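Local coordinates for pyridoxamine 5'-phosphate oxidase-related, FMN-binding protein (Paracoccus denitrificans, PDB 6VNA) that probably acts as a noncanonical heme oxygenase that degrades c-type heme, built on the fold of the FMN-binding pyridoxamine 5'-phosphate oxidase family, at residues A45-A50 against R111-D116. Residues are numbered along the deposited sequence; the frame is centred on the assembly and turned at random.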
loop_
_atom_site.group_PDB
_atom_site.type_symbol
_atom_site.label_atom_id
_atom_site.label_comp_id
_atom_site.label_asym_id
_atom_site.label_seq_id
_atom_site.Cartn_x
_atom_site.Cartn_y
_atom_site.Cartn_z
ATOM N N ALA A 45 5.981 -8.424 -3.339
ATOM C CA ALA A 45 5.494 -9.813 -3.468
ATOM C C ALA A 45 4.933 -10.200 -2.103
ATOM O O ALA A 45 5.598 -9.942 -1.089
ATOM C CB ALA A 45 6.594 -10.737 -3.927
ATOM N N LEU A 46 3.695 -10.657 -2.082
ATOM C CA LEU A 46 2.991 -11.043 -0.842
ATOM C C LEU A 46 2.063 -12.224 -1.123
ATOM O O LEU A 46 1.230 -12.130 -2.035
ATOM C CB LEU A 46 2.158 -9.879 -0.311
ATOM C CG LEU A 46 1.408 -10.235 0.972
ATOM C CD1 LEU A 46 2.260 -9.905 2.196
ATOM C CD2 LEU A 46 0.069 -9.544 1.031
ATOM N N GLN A 47 2.202 -13.269 -0.320
ATOM C CA GLN A 47 1.299 -14.439 -0.255
ATOM C C GLN A 47 0.906 -14.632 1.212
ATOM O O GLN A 47 1.208 -13.739 2.013
ATOM C CB GLN A 47 2.033 -15.638 -0.844
ATOM C CG GLN A 47 2.494 -15.413 -2.274
ATOM C CD GLN A 47 3.165 -16.642 -2.840
ATOM O OE1 GLN A 47 2.979 -17.755 -2.355
ATOM N NE2 GLN A 47 4.001 -16.443 -3.838
ATOM N N THR A 48 0.229 -15.730 1.536
ATOM C CA THR A 48 -0.011 -16.209 2.921
ATOM C C THR A 48 0.932 -17.384 3.179
ATOM O O THR A 48 1.370 -17.943 2.195
ATOM C CB THR A 48 -1.476 -16.620 3.067
ATOM O OG1 THR A 48 -1.684 -17.646 2.094
ATOM C CG2 THR A 48 -2.429 -15.473 2.837
ATOM N N ASP A 49 1.229 -17.768 4.425
ATOM C CA ASP A 49 1.763 -19.142 4.678
ATOM C C ASP A 49 0.622 -20.007 5.235
ATOM O O ASP A 49 -0.547 -19.539 5.198
ATOM C CB ASP A 49 3.100 -19.186 5.444
ATOM C CG ASP A 49 3.221 -18.403 6.735
ATOM O OD1 ASP A 49 2.186 -17.891 7.219
ATOM O OD2 ASP A 49 4.363 -18.321 7.247
ATOM N N ALA A 50 0.958 -21.235 5.657
ATOM C CA ALA A 50 0.055 -22.347 6.048
ATOM C C ALA A 50 -1.147 -21.851 6.863
ATOM O O ALA A 50 -2.284 -22.180 6.469
ATOM C CB ALA A 50 0.848 -23.375 6.816
ATOM N N ARG A 111 6.208 -23.659 -1.726
ATOM C CA ARG A 111 4.827 -23.116 -1.717
ATOM C C ARG A 111 4.842 -21.839 -2.573
ATOM O O ARG A 111 4.024 -21.703 -3.512
ATOM C CB ARG A 111 4.385 -22.834 -0.278
ATOM C CG ARG A 111 2.902 -22.539 -0.104
ATOM C CD ARG A 111 2.573 -22.136 1.328
ATOM N NE ARG A 111 1.142 -22.035 1.623
ATOM C CZ ARG A 111 0.331 -21.040 1.257
ATOM N NH1 ARG A 111 0.793 -20.020 0.555
ATOM N NH2 ARG A 111 -0.949 -21.064 1.594
ATOM N N TRP A 112 5.795 -20.959 -2.282
ATOM C CA TRP A 112 5.870 -19.599 -2.854
ATOM C C TRP A 112 6.014 -19.697 -4.375
ATOM O O TRP A 112 5.316 -18.933 -5.089
ATOM C CB TRP A 112 7.000 -18.789 -2.193
ATOM C CG TRP A 112 6.916 -17.340 -2.549
ATOM C CD1 TRP A 112 7.255 -16.783 -3.747
ATOM C CD2 TRP A 112 6.378 -16.271 -1.747
ATOM N NE1 TRP A 112 6.992 -15.439 -3.736
ATOM C CE2 TRP A 112 6.466 -15.093 -2.517
ATOM C CE3 TRP A 112 5.854 -16.183 -0.453
ATOM C CZ2 TRP A 112 6.044 -13.850 -2.037
ATOM C CZ3 TRP A 112 5.448 -14.957 0.025
ATOM C CH2 TRP A 112 5.527 -13.809 -0.766
ATOM N N LEU A 113 6.862 -20.602 -4.867
ATOM C CA LEU A 113 7.129 -20.722 -6.329
ATOM C C LEU A 113 5.927 -21.375 -7.031
ATOM O O LEU A 113 5.516 -20.872 -8.106
ATOM C CB LEU A 113 8.427 -21.496 -6.572
ATOM C CG LEU A 113 9.127 -21.166 -7.891
ATOM C CD1 LEU A 113 9.593 -19.715 -7.911
ATOM C CD2 LEU A 113 10.300 -22.105 -8.142
ATOM N N GLU A 114 5.347 -22.425 -6.442
ATOM C CA GLU A 114 4.125 -23.063 -6.991
ATOM C C GLU A 114 3.102 -21.955 -7.257
ATOM O O GLU A 114 2.439 -22.008 -8.320
ATOM C CB GLU A 114 3.608 -24.155 -6.053
ATOM C CG GLU A 114 4.510 -25.383 -6.024
ATOM C CD GLU A 114 4.035 -26.494 -5.102
ATOM O OE1 GLU A 114 2.854 -26.908 -5.237
ATOM O OE2 GLU A 114 4.838 -26.933 -4.239
ATOM N N ARG A 115 3.032 -20.950 -6.374
ATOM C CA ARG A 115 1.989 -19.887 -6.414
ATOM C C ARG A 115 2.478 -18.681 -7.233
ATOM O O ARG A 115 1.633 -17.975 -7.812
ATOM C CB ARG A 115 1.565 -19.556 -4.982
ATOM C CG ARG A 115 0.884 -20.723 -4.278
ATOM C CD ARG A 115 0.817 -20.590 -2.771
ATOM N NE ARG A 115 -0.039 -19.484 -2.356
ATOM C CZ ARG A 115 -1.340 -19.559 -2.108
ATOM N NH1 ARG A 115 -1.986 -20.703 -2.241
ATOM N NH2 ARG A 115 -1.996 -18.475 -1.733
ATOM N N ASP A 116 3.788 -18.467 -7.322
ATOM C CA ASP A 116 4.380 -17.352 -8.109
ATOM C C ASP A 116 5.674 -17.850 -8.750
ATOM O O ASP A 116 6.743 -17.740 -8.144
ATOM C CB ASP A 116 4.590 -16.124 -7.219
ATOM C CG ASP A 116 4.880 -14.840 -7.972
ATOM O OD1 ASP A 116 4.852 -14.870 -9.219
ATOM O OD2 ASP A 116 5.125 -13.812 -7.297
HETATM O O HOH W 1 -1.720 -15.608 -1.145
#
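Start at Ala45, whose methyl points at the helix and meets the edge of the Trp112 indole, Ala45 CB to Trp112 CZ2 3.7 Å. Leu46 points away and packs on Leu76 and Ile78 of strand 73-79, so that just its backbone approaches the ring, Leu46 CA lying 3.8 Å from Trp112 CH2. Gln47 is the centrepiece. Its side chain lies over the indole face, with Gln47 CG 3.6 Å from the centroid of the Trp112 six-membered ring and nearly on the ring normal, a CH-pi contact. From there the amide reaches the last turn of the helix, where Gln47 NE2 donates a nearly straight hydrogen bond to Trp112 O at 3.1 Å. Trp112 O also accepts from Asp116 N at 2.7 Å. Here strand 39-48 of the antiparallel beta-barrel of the FMN-binding split-barrel fold is covered by helix 108-115; the axes of residues 45-48 and 111-115 cross steeply, at 112°, and come within 9.8 Å. Trp112 fills the gap between them and extends to Leu55 and Leu57 on the adjacent strand. At Thr48 a water links the two segments, accepting from Arg115 NH2 at 2.9 Å and, weakly, from Thr48 N at 3.3 Å; Arg115 also forms a salt bridge with Glu22. Thr48 O sits over the Arg111 guanidinium face, 2.7 Å from Arg111 NH1 but poorly angled for a hydrogen bond. Asp49 O lies over the same face, while its carboxylate leads away to salt bridges with Arg108 and Arg132.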